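Local structure of alpha,alpha-trehalose-phosphate synthase (UDP-forming) (Burkholderia multivorans, 5UOF) at residues V281-A286 with Y366-R371; S396-A401 with N412-S417; F287-A292 with Q418-L423. The protein belongs to glycosyltransferase family 20 and has the GT-B architecture, in which two domains built on Rossmann-like folds face each other. All coordinates share one frame; numbering follows the deposited sequence.

Interaction 1 of 3, residues V281-A286 with Y366-R371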
# COMPACT_ATOMS: atom_id res chain seq x y z
N VAL A 281 -9.53 -0.56 16.67
CA VAL A 281 -10.92 -0.13 16.53
C VAL A 281 -11.73 -1.22 15.85
O VAL A 281 -12.83 -1.58 16.30
CB VAL A 281 -11.02 1.19 15.75
CG1 VAL A 281 -12.48 1.45 15.35
CG2 VAL A 281 -10.47 2.33 16.58
N GLU A 282 -11.20 -1.75 14.75
CA GLU A 282 -11.85 -2.84 14.03
C GLU A 282 -12.02 -4.04 14.94
O GLU A 282 -13.06 -4.71 14.91
CB GLU A 282 -11.05 -3.22 12.79
CG GLU A 282 -11.05 -2.18 11.68
CD GLU A 282 -10.00 -1.10 11.85
OE1 GLU A 282 -9.81 -0.30 10.91
OE2 GLU A 282 -9.35 -1.04 12.92
N ARG A 283 -11.00 -4.34 15.74
CA ARG A 283 -11.07 -5.45 16.69
C ARG A 283 -12.30 -5.32 17.59
O ARG A 283 -13.09 -6.26 17.73
CB ARG A 283 -9.77 -5.44 17.52
CG ARG A 283 -9.44 -6.74 18.26
CD ARG A 283 -8.66 -7.70 17.38
NE ARG A 283 -7.43 -7.09 16.85
CZ ARG A 283 -6.25 -7.13 17.44
NH1 ARG A 283 -6.10 -7.74 18.61
NH2 ARG A 283 -5.20 -6.54 16.87
N PHE A 284 -12.46 -4.15 18.21
CA PHE A 284 -13.58 -3.93 19.11
C PHE A 284 -14.90 -3.96 18.35
O PHE A 284 -15.89 -4.52 18.84
CB PHE A 284 -13.46 -2.59 19.83
CG PHE A 284 -12.38 -2.54 20.90
CD1 PHE A 284 -11.46 -3.57 21.04
CD2 PHE A 284 -12.33 -1.46 21.76
CE1 PHE A 284 -10.48 -3.49 22.04
CE2 PHE A 284 -11.35 -1.38 22.75
CZ PHE A 284 -10.44 -2.40 22.89
N GLN A 285 -14.94 -3.32 17.18
CA GLN A 285 -16.22 -3.19 16.48
C GLN A 285 -16.72 -4.53 15.97
O GLN A 285 -17.93 -4.74 15.86
CB GLN A 285 -16.09 -2.19 15.32
CG GLN A 285 -15.92 -0.75 15.80
CD GLN A 285 -15.91 0.25 14.66
OE1 GLN A 285 -15.89 -0.12 13.49
NE2 GLN A 285 -15.93 1.54 15.01
N ALA A 286 -15.81 -5.44 15.61
CA ALA A 286 -16.26 -6.76 15.19
C ALA A 286 -16.83 -7.55 16.36
O ALA A 286 -17.77 -8.32 16.17
CB ALA A 286 -15.12 -7.52 14.53
N TYR A 366 -7.73 -13.65 19.86
CA TYR A 366 -8.26 -12.73 18.86
C TYR A 366 -7.10 -11.84 18.42
O TYR A 366 -6.78 -10.84 19.06
CB TYR A 366 -9.39 -11.95 19.50
CG TYR A 366 -10.22 -11.04 18.61
CD1 TYR A 366 -10.25 -11.17 17.24
CD2 TYR A 366 -11.02 -10.07 19.20
CE1 TYR A 366 -11.05 -10.32 16.46
CE2 TYR A 366 -11.82 -9.23 18.45
CZ TYR A 366 -11.83 -9.35 17.09
OH TYR A 366 -12.61 -8.48 16.37
N VAL A 367 -6.46 -12.24 17.32
CA VAL A 367 -5.18 -11.65 16.90
C VAL A 367 -5.28 -11.22 15.44
O VAL A 367 -4.85 -11.94 14.53
CB VAL A 367 -4.04 -12.66 17.11
CG1 VAL A 367 -2.69 -12.01 16.86
CG2 VAL A 367 -4.10 -13.26 18.51
N THR A 368 -5.84 -10.04 15.19
CA THR A 368 -6.18 -9.65 13.82
C THR A 368 -5.61 -8.28 13.47
O THR A 368 -6.35 -7.37 13.06
CB THR A 368 -7.69 -9.71 13.62
OG1 THR A 368 -8.34 -8.81 14.52
CG2 THR A 368 -8.22 -11.15 13.87
N PRO A 369 -4.29 -8.10 13.56
CA PRO A 369 -3.69 -6.82 13.14
C PRO A 369 -3.90 -6.58 11.66
O PRO A 369 -4.01 -7.52 10.87
CB PRO A 369 -2.20 -7.01 13.44
CG PRO A 369 -1.98 -8.51 13.34
CD PRO A 369 -3.26 -9.09 13.94
N LEU A 370 -3.92 -5.29 11.28
CA LEU A 370 -4.03 -4.95 9.87
C LEU A 370 -2.80 -5.38 9.09
O LEU A 370 -2.91 -5.67 7.89
CB LEU A 370 -4.25 -3.44 9.70
CG LEU A 370 -5.42 -2.89 10.51
CD1 LEU A 370 -5.60 -1.40 10.23
CD2 LEU A 370 -6.70 -3.69 10.22
N ARG A 371 -1.64 -5.41 9.74
CA ARG A 371 -0.39 -5.80 9.11
C ARG A 371 0.62 -6.09 10.21
O ARG A 371 0.74 -5.31 11.17
CB ARG A 371 0.09 -4.68 8.17
CG ARG A 371 1.38 -4.96 7.43
CD ARG A 371 1.31 -6.21 6.58
NE ARG A 371 0.46 -6.04 5.40
CZ ARG A 371 0.59 -6.78 4.30
NH1 ARG A 371 1.55 -7.70 4.23
NH2 ARG A 371 -0.21 -6.57 3.26
O HOH W 1 -8.12 -5.90 14.22
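The hydroxyl of Tyr366 donates to the backbone carbonyl of Arg283, with OH 2.6 Å from O. It arrives in the carbonyl plane on a lone pair, the C=O...OH angle being 118°, and so ties the tip of a strand side chain to a helix backbone. The same OH touches CB of Ala286, one helical turn further along. Arg283 returns the contact through its aliphatic part. With CG anti to the backbone N (chi1 -162°) and the chain bent at chi2 and chi3, CD lies over the centre of the Tyr366 ring, 3.5 Å from the centroid, as a CH-pi contact. The guanidinium stands higher above the same face, CZ 5.7 Å from the ring centroid and its plane turned 69° from the ring, too far for more than a weak cation-pi attraction. One guanidinium face covers Thr368 N, while NE donates at 3.0 Å to a water in its plane that also lies beside Thr368 O. The charge is anchored by Asp272, through a salt bridge at NH2, and NH2 also bonds Lys278 O. A helix clamped to the end of a central parallel strand is characteristic of a Rossmann-like domain.

Interaction 2 of 3, residues S396-A401 with N412-S417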
# COMPACT_ATOMS: atom_id res chain seq x y z
N SER A 396 -5.47 -12.62 11.61
CA SER A 396 -5.46 -11.82 10.40
C SER A 396 -4.59 -12.45 9.32
O SER A 396 -3.46 -12.87 9.57
CB SER A 396 -4.91 -10.42 10.70
OG SER A 396 -4.61 -9.72 9.50
N GLU A 397 -5.11 -12.47 8.09
CA GLU A 397 -4.34 -12.96 6.95
C GLU A 397 -3.15 -12.07 6.62
O GLU A 397 -2.33 -12.46 5.78
CB GLU A 397 -5.23 -13.08 5.72
CG GLU A 397 -5.81 -11.78 5.25
CD GLU A 397 -6.56 -11.95 3.95
OE1 GLU A 397 -5.92 -11.89 2.87
OE2 GLU A 397 -7.78 -12.19 4.00
N PHE A 398 -3.07 -10.87 7.20
CA PHE A 398 -1.94 -9.98 6.96
C PHE A 398 -0.89 -10.05 8.05
O PHE A 398 0.04 -9.22 8.07
CB PHE A 398 -2.42 -8.54 6.84
CG PHE A 398 -3.44 -8.33 5.74
CD1 PHE A 398 -3.09 -8.44 4.41
CD2 PHE A 398 -4.76 -8.03 6.06
CE1 PHE A 398 -4.03 -8.24 3.41
CE2 PHE A 398 -5.70 -7.84 5.07
CZ PHE A 398 -5.34 -7.94 3.75
N ALA A 399 -1.01 -11.00 8.97
CA ALA A 399 0.06 -11.31 9.92
C ALA A 399 0.96 -12.37 9.31
O ALA A 399 0.48 -13.33 8.70
CB ALA A 399 -0.51 -11.79 11.25
N GLY A 400 2.27 -12.19 9.46
CA GLY A 400 3.20 -13.16 8.92
C GLY A 400 2.94 -14.57 9.40
O GLY A 400 3.19 -15.54 8.67
N ALA A 401 2.45 -14.71 10.63
CA ALA A 401 2.21 -16.04 11.20
C ALA A 401 1.11 -16.80 10.48
O ALA A 401 1.03 -18.03 10.61
CB ALA A 401 1.87 -15.92 12.69
N ASN A 412 -9.93 -11.41 7.17
CA ASN A 412 -9.50 -10.12 6.67
C ASN A 412 -10.03 -9.07 7.63
O ASN A 412 -11.26 -8.87 7.70
CB ASN A 412 -10.03 -9.90 5.25
CG ASN A 412 -9.51 -8.62 4.62
OD1 ASN A 412 -9.27 -7.63 5.30
ND2 ASN A 412 -9.35 -8.62 3.29
N PRO A 413 -9.18 -8.37 8.39
CA PRO A 413 -9.69 -7.45 9.41
C PRO A 413 -10.39 -6.22 8.84
O PRO A 413 -11.07 -5.51 9.61
CB PRO A 413 -8.43 -7.06 10.20
CG PRO A 413 -7.31 -7.25 9.23
CD PRO A 413 -7.71 -8.41 8.34
N TYR A 414 -10.28 -5.96 7.54
CA TYR A 414 -11.07 -4.92 6.89
C TYR A 414 -12.50 -5.36 6.62
O TYR A 414 -13.29 -4.57 6.11
CB TYR A 414 -10.41 -4.50 5.59
CG TYR A 414 -9.07 -3.87 5.85
CD1 TYR A 414 -8.97 -2.52 6.16
CD2 TYR A 414 -7.90 -4.63 5.82
CE1 TYR A 414 -7.74 -1.93 6.40
CE2 TYR A 414 -6.66 -4.04 6.07
CZ TYR A 414 -6.59 -2.70 6.36
OH TYR A 414 -5.39 -2.09 6.60
N ASP A 415 -12.85 -6.59 6.96
CA ASP A 415 -14.19 -7.13 6.78
C ASP A 415 -14.72 -7.41 8.19
O ASP A 415 -14.56 -8.51 8.71
CB ASP A 415 -14.13 -8.37 5.91
CG ASP A 415 -15.49 -8.91 5.55
OD1 ASP A 415 -16.51 -8.49 6.16
OD2 ASP A 415 -15.55 -9.77 4.65
N LEU A 416 -15.35 -6.40 8.80
CA LEU A 416 -15.80 -6.55 10.19
C LEU A 416 -16.79 -7.69 10.33
O LEU A 416 -16.79 -8.40 11.34
CB LEU A 416 -16.41 -5.25 10.71
CG LEU A 416 -15.51 -4.01 10.67
CD1 LEU A 416 -16.26 -2.81 11.22
CD2 LEU A 416 -14.25 -4.28 11.46
N SER A 417 -17.67 -7.87 9.35
CA SER A 417 -18.64 -8.95 9.44
C SER A 417 -17.97 -10.31 9.38
O SER A 417 -18.38 -11.24 10.09
CB SER A 417 -19.69 -8.81 8.35
OG SER A 417 -20.51 -7.69 8.62
O HOH W 2 -9.30 -11.74 1.98
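Phe398 presents the edge of its ring to the chain around Asn412. Its CE2 lies 3.6 Å from Asn412 OD1, which sits in the ring plane, while ring and amide planes stand 84° apart. Along the same edge CD2 packs on Pro413 CD at 3.7 Å. Phe398 CE2 also meets the edge of the Tyr414 ring, near its plane, 4.0 Å from CD2. One face of the Phe398 ring is covered by Glu397 CG. These groups sit on two loops that leave the C-terminal ends of adjacent parallel strands, 392-396 and 409-411, in the Rossmann-like sheet. Each strand end runs into a type I turn, Ser396 to Ala399 and Asn412 to Asp415, braced by the side chain of its first residue: Ser396 OG accepts from Phe398 N in an ST turn and is also hydrogen-bonded to Pro369 O, and Asn412 OD1 accepts from Tyr414 N at 3.0 Å in an Asx turn. The latter bond holds the amide in the pose that Phe398 meets. Glu397 CG lies between the backbone N and carbonyl carbon (chi1 62°), and the extended chain beyond brings OE2 to 3.4 Å from Asn412 CB. A water donates to Glu397 OE2 and accepts a weak bond from Asn412 ND2. Both side chains bind Arg174 of the second subunit more strongly, Glu397 OE1 in a salt bridge and Asn412 ND2 at its carbonyl oxygen.

Interaction 3 of 3, residues F287-A292 with Q418-L423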
# COMPACT_ATOMS: atom_id res chain seq x y z
N PHE A 287 -16.28 -7.37 17.56
CA PHE A 287 -16.87 -8.00 18.74
C PHE A 287 -18.26 -7.43 19.00
O PHE A 287 -19.20 -8.17 19.32
CB PHE A 287 -15.95 -7.79 19.94
CG PHE A 287 -16.40 -8.48 21.20
CD1 PHE A 287 -16.39 -9.87 21.28
CD2 PHE A 287 -16.83 -7.75 22.30
CE1 PHE A 287 -16.82 -10.51 22.45
CE2 PHE A 287 -17.24 -8.39 23.46
CZ PHE A 287 -17.24 -9.76 23.54
N GLU A 288 -18.40 -6.11 18.87
CA GLU A 288 -19.71 -5.47 18.99
C GLU A 288 -20.69 -6.06 17.98
O GLU A 288 -21.82 -6.40 18.33
CB GLU A 288 -19.56 -3.97 18.76
CG GLU A 288 -20.88 -3.22 18.74
CD GLU A 288 -20.73 -1.80 18.20
OE1 GLU A 288 -19.65 -1.46 17.67
OE2 GLU A 288 -21.71 -1.03 18.32
N ARG A 289 -20.25 -6.19 16.73
CA ARG A 289 -21.11 -6.72 15.68
C ARG A 289 -21.52 -8.15 15.98
O ARG A 289 -22.67 -8.53 15.76
CB ARG A 289 -20.39 -6.64 14.33
CG ARG A 289 -21.23 -7.04 13.14
CD ARG A 289 -20.60 -6.54 11.83
NE ARG A 289 -20.56 -5.08 11.73
CZ ARG A 289 -20.25 -4.41 10.62
NH1 ARG A 289 -19.94 -5.06 9.51
NH2 ARG A 289 -20.25 -3.08 10.62
N MET A 290 -20.61 -8.96 16.52
CA MET A 290 -20.98 -10.32 16.88
C MET A 290 -22.07 -10.32 17.95
O MET A 290 -23.04 -11.08 17.87
CB MET A 290 -19.76 -11.10 17.35
CG MET A 290 -20.00 -12.59 17.41
SD MET A 290 -19.09 -13.33 18.76
CE MET A 290 -20.00 -12.69 20.17
N LEU A 291 -21.93 -9.46 18.97
CA LEU A 291 -22.93 -9.42 20.03
C LEU A 291 -24.28 -8.95 19.52
O LEU A 291 -25.33 -9.36 20.04
CB LEU A 291 -22.46 -8.50 21.16
CG LEU A 291 -21.23 -8.96 21.94
CD1 LEU A 291 -20.85 -7.86 22.91
CD2 LEU A 291 -21.50 -10.28 22.67
N ALA A 292 -24.28 -8.06 18.52
CA ALA A 292 -25.53 -7.62 17.91
C ALA A 292 -26.14 -8.72 17.05
O ALA A 292 -27.37 -8.92 17.06
CB ALA A 292 -25.28 -6.37 17.07
N GLN A 418 -16.93 -10.46 8.55
CA GLN A 418 -16.22 -11.74 8.56
C GLN A 418 -15.58 -11.98 9.92
O GLN A 418 -15.61 -13.09 10.44
CB GLN A 418 -15.16 -11.81 7.46
CG GLN A 418 -14.38 -13.14 7.51
CD GLN A 418 -13.15 -13.18 6.62
OE1 GLN A 418 -12.52 -12.17 6.36
NE2 GLN A 418 -12.81 -14.38 6.14
N MET A 419 -14.99 -10.93 10.51
CA MET A 419 -14.39 -11.09 11.84
C MET A 419 -15.44 -11.45 12.88
O MET A 419 -15.20 -12.34 13.71
CB MET A 419 -13.65 -9.82 12.25
CG MET A 419 -12.41 -9.59 11.40
SD MET A 419 -11.00 -9.07 12.43
CE MET A 419 -11.51 -7.42 12.89
N ALA A 420 -16.59 -10.79 12.85
CA ALA A 420 -17.66 -11.13 13.78
C ALA A 420 -18.10 -12.58 13.61
O ALA A 420 -18.31 -13.30 14.60
CB ALA A 420 -18.84 -10.18 13.60
N ASP A 421 -18.28 -13.02 12.35
CA ASP A 421 -18.68 -14.40 12.11
C ASP A 421 -17.63 -15.38 12.62
O ASP A 421 -17.96 -16.45 13.13
CB ASP A 421 -18.92 -14.64 10.61
CG ASP A 421 -20.13 -13.90 10.07
OD1 ASP A 421 -20.99 -13.43 10.85
OD2 ASP A 421 -20.23 -13.79 8.83
N ALA A 422 -16.34 -15.03 12.47
CA ALA A 422 -15.27 -15.91 12.93
C ALA A 422 -15.25 -16.01 14.45
O ALA A 422 -15.03 -17.09 15.01
CB ALA A 422 -13.92 -15.43 12.41
N LEU A 423 -15.50 -14.90 15.14
CA LEU A 423 -15.62 -14.94 16.59
C LEU A 423 -16.76 -15.86 17.02
O LEU A 423 -16.60 -16.68 17.93
CB LEU A 423 -15.84 -13.54 17.15
CG LEU A 423 -14.64 -12.57 17.10
CD1 LEU A 423 -15.13 -11.17 17.45
CD2 LEU A 423 -13.53 -13.00 18.05
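Met290 and Ala420 bring their two helices together, with the CA of Met290 only 4.6 Å from the CA of Ala420. The methyl of Ala420 lies against the opposing backbone, CB being 3.6 Å from Met290 N, and also touches CB of Arg289 on one flank. In return, Met290 sends CG anti to the backbone N (chi1 -165°), where it rests 3.4 Å from the carbonyl O of Ala420. Further out, in the conformer described of the two that are modelled, SD of Met290 lies 3.6 Å from CB of Leu423, the side chains crossing at about a right angle. Leu423 reaches back across the interface: its CD1 sits 3.8 Å from CA of Phe287 and also meets the edge of the Phe287 ring near the ring plane. No hydrogen bond joins the two segments.

Beyond this apolar shell, NH1 of Arg289 bonds the hydroxyl of Ser417, a polar tie at the N-terminal end of helix 416-428. Trp297 and Leu427 add further apolar cover to Met290. Behind helix 280-293, Glu288 forms salt bridges with Arg330 and Arg334 of helix 314-335. The axes of the two segments approach to 8.0 Å at a crossing angle of -64°, a close but steeply inclined packing that the small Ala420 permits. It joins neighbouring helices in the helical layer beside the parallel sheet, as in the alpha/beta/alpha sandwich of a Rossmann-like domain.

All three contacts are largely buried and lie on the same side of the chain's centre, yet their chemistry changes with position. Interaction 1 joins helix to strand end with a hydrogen bond and a charged side chain; interaction 3, further along the same helix 280-293 and further from the centre, is apolar across its two segments. Interaction 2 joins loops; it reaches the second subunit through its contact groups, interaction 3 through Asp421, outside its apolar interface. Met419 links the three, touching Ala286 and Thr368 of interaction 1 and Pro413 of interaction 2. Ser396 OG bonds Pro369 O, coupling interactions 1 and 2; Gln418 OE1 takes Asn412 N, coupling interactions 2 and 3, which share helix 416-428.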